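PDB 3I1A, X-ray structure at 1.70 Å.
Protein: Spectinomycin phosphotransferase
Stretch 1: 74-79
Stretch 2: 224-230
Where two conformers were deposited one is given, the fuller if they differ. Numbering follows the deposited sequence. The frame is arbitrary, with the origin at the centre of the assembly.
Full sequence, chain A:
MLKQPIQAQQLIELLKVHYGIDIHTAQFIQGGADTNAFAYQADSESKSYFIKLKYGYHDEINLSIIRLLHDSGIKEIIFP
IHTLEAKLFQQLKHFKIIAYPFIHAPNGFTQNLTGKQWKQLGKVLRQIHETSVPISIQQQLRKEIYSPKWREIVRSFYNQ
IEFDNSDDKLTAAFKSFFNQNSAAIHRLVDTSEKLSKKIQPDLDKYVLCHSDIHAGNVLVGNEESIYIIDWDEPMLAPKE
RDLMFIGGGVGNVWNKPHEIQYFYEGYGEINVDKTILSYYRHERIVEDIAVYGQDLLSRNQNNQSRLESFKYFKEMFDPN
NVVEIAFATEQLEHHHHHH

Stretch 1 (74-79) IKEIIF
Stretch 2 224-230: ESIYIID

Residues 74-79 form an irregular segment that packs against 224-230, where 226-228 is a strand. The touching parts run 54° apart. The register is set by Glu-76 and Tyr-227, whose CA atoms lie 4.5 Å apart. The contact buries 334 Å², both sides summed.

One direct hydrogen bond joins the stretches. Ile-228 N donates to Glu-76 O at 2.9 Å, with a nearly straight N-H...O angle of 165°. The same carbonyl receives a CA-H...O contact, Tyr-227 CA to Glu-76 O, 3.3 Å. Glu-76 has phi/psi -79/48; Tyr-227 and Ile-228 are extended at -140/134 and -98/125.

The next link is through water. Ile-78 N donates to water 1 at 2.9 Å, and the water donates to Ile-228 O, also 2.9 Å from its oxygen. The water thus bridges two backbones that do not bond directly here. Ile-77, at -132/144, points its CA-to-CB bond away from the strand.

Two apolar side-chain contacts involve Ile-78, which is m,t. Its CG1 lies 3.8 Å from Tyr-227 CD1 (Tyr-227 chi1 -71°, chi2 -85°). Ile-78 CD1 also reaches Ile-229 CG2 at 4.1 Å; Ile-229 is p,t. The backbone carbon Ile-77 C lies at the Tyr-227 ring edge, near its plane, 3.6 Å from Tyr-227 CD1.

The CA-to-CB bond of Glu-76 points sideways to the second stretch; the side chain is m,p with chi3 -1°. Its CB is 3.3 Å from Ile-226 O, and its CG is 4.0 Å from both Ile-226 CG1 and Ser-225 OG. Ile-226 has chi1 62° and chi2 121°, the latter between wells. The carboxylate turns back locally: Lys-75 N makes a weak bond to Glu-76 OE1 at 3.3 Å. Glu-76 OE2 is bonded elsewhere in the structure. Within the second stretch, Ser-225 OG (chi1 t) donates to Ile-226 O at 3.2 Å.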

# COMPACT_ATOMS: atom_id res chain seq x y z
N ILE A 74 15.74 0.01 -11.42
CA ILE A 74 15.34 -0.68 -10.18
C ILE A 74 14.98 -2.11 -10.58
O ILE A 74 14.20 -2.34 -11.50
CB ILE A 74 14.14 -0.01 -9.48
CG1 ILE A 74 14.58 1.28 -8.78
CG2 ILE A 74 13.54 -0.94 -8.43
CD1 ILE A 74 14.95 2.41 -9.70
N LYS A 75 15.56 -3.08 -9.89
CA LYS A 75 15.33 -4.48 -10.23
C LYS A 75 14.27 -5.19 -9.40
O LYS A 75 13.63 -6.14 -9.88
CB LYS A 75 16.64 -5.26 -10.12
CG LYS A 75 17.74 -4.79 -11.07
CD LYS A 75 19.06 -5.51 -10.77
CE LYS A 75 20.20 -4.96 -11.63
NZ LYS A 75 21.48 -5.70 -11.45
N GLU A 76 14.10 -4.73 -8.16
CA GLU A 76 13.20 -5.37 -7.20
C GLU A 76 11.72 -5.09 -7.32
O GLU A 76 11.05 -4.79 -6.33
CB GLU A 76 13.67 -5.05 -5.76
CG GLU A 76 15.06 -5.64 -5.40
CD GLU A 76 16.23 -4.88 -6.00
OE1 GLU A 76 16.04 -3.89 -6.74
OE2 GLU A 76 17.38 -5.28 -5.71
N ILE A 77 11.22 -5.20 -8.55
CA ILE A 77 9.81 -4.98 -8.88
C ILE A 77 9.35 -6.16 -9.76
O ILE A 77 10.13 -6.67 -10.58
CB ILE A 77 9.66 -3.69 -9.72
CG1 ILE A 77 10.15 -2.49 -8.91
CG2 ILE A 77 8.22 -3.53 -10.17
CD1 ILE A 77 9.91 -1.17 -9.60
N ILE A 78 8.11 -6.59 -9.60
CA ILE A 78 7.61 -7.66 -10.45
C ILE A 78 7.03 -6.87 -11.61
O ILE A 78 5.91 -6.36 -11.51
CB ILE A 78 6.52 -8.50 -9.79
CG1 ILE A 78 7.13 -9.25 -8.60
CG2 ILE A 78 5.94 -9.50 -10.81
CD1 ILE A 78 6.09 -9.91 -7.70
N PHE A 79 7.81 -6.73 -12.68
CA PHE A 79 7.39 -5.97 -13.86
C PHE A 79 6.48 -6.75 -14.79
O PHE A 79 6.53 -7.98 -14.85
CB PHE A 79 8.59 -5.54 -14.70
CG PHE A 79 9.53 -4.60 -14.01
CD1 PHE A 79 10.75 -5.05 -13.48
CD2 PHE A 79 9.20 -3.25 -13.89
CE1 PHE A 79 11.63 -4.17 -12.84
CE2 PHE A 79 10.07 -2.37 -13.25
CZ PHE A 79 11.29 -2.83 -12.73
N GLU A 224 15.90 -15.49 -3.53
CA GLU A 224 15.83 -14.92 -2.19
C GLU A 224 15.91 -13.39 -2.26
O GLU A 224 16.27 -12.73 -1.28
CB GLU A 224 16.96 -15.47 -1.34
N SER A 225 15.62 -12.83 -3.43
CA SER A 225 15.61 -11.38 -3.60
C SER A 225 14.25 -10.88 -3.14
O SER A 225 13.30 -11.64 -3.13
CB SER A 225 15.78 -10.99 -5.07
OG SER A 225 15.65 -9.58 -5.25
N ILE A 226 14.17 -9.62 -2.74
CA ILE A 226 12.90 -9.02 -2.33
C ILE A 226 12.23 -8.34 -3.56
O ILE A 226 12.88 -8.06 -4.57
CB ILE A 226 13.10 -7.95 -1.24
CG1 ILE A 226 13.97 -6.81 -1.76
CG2 ILE A 226 13.74 -8.56 0.01
CD1 ILE A 226 13.28 -5.47 -1.70
N TYR A 227 10.92 -8.11 -3.46
CA TYR A 227 10.17 -7.41 -4.50
C TYR A 227 9.20 -6.51 -3.77
O TYR A 227 8.58 -6.94 -2.80
CB TYR A 227 9.39 -8.38 -5.39
CG TYR A 227 10.31 -9.17 -6.28
CD1 TYR A 227 10.73 -8.66 -7.50
CD2 TYR A 227 10.89 -10.35 -5.81
CE1 TYR A 227 11.75 -9.30 -8.24
CE2 TYR A 227 11.89 -10.99 -6.54
CZ TYR A 227 12.31 -10.46 -7.74
OH TYR A 227 13.36 -11.07 -8.41
N ILE A 228 9.11 -5.26 -4.20
CA ILE A 228 8.17 -4.32 -3.58
C ILE A 228 6.93 -4.28 -4.47
O ILE A 228 7.04 -4.00 -5.65
CB ILE A 228 8.75 -2.90 -3.48
CG1 ILE A 228 9.94 -2.91 -2.53
CG2 ILE A 228 7.66 -1.94 -2.98
CD1 ILE A 228 10.67 -1.57 -2.47
N ILE A 229 5.76 -4.55 -3.89
CA ILE A 229 4.52 -4.57 -4.65
C ILE A 229 3.53 -3.49 -4.25
O ILE A 229 3.78 -2.73 -3.31
CB ILE A 229 3.80 -5.96 -4.55
CG1 ILE A 229 3.44 -6.29 -3.09
CG2 ILE A 229 4.72 -7.05 -5.15
CD1 ILE A 229 2.47 -7.45 -2.96
N ASP A 230 2.45 -3.42 -5.01
CA ASP A 230 1.34 -2.47 -4.88
C ASP A 230 1.76 -1.05 -5.17
O ASP A 230 1.87 -0.21 -4.27
CB ASP A 230 0.70 -2.52 -3.50
CG ASP A 230 -0.56 -1.65 -3.43
OD1 ASP A 230 -0.81 -0.87 -4.38
OD2 ASP A 230 -1.27 -1.72 -2.42
O HOH W 1 6.09 -5.38 -7.98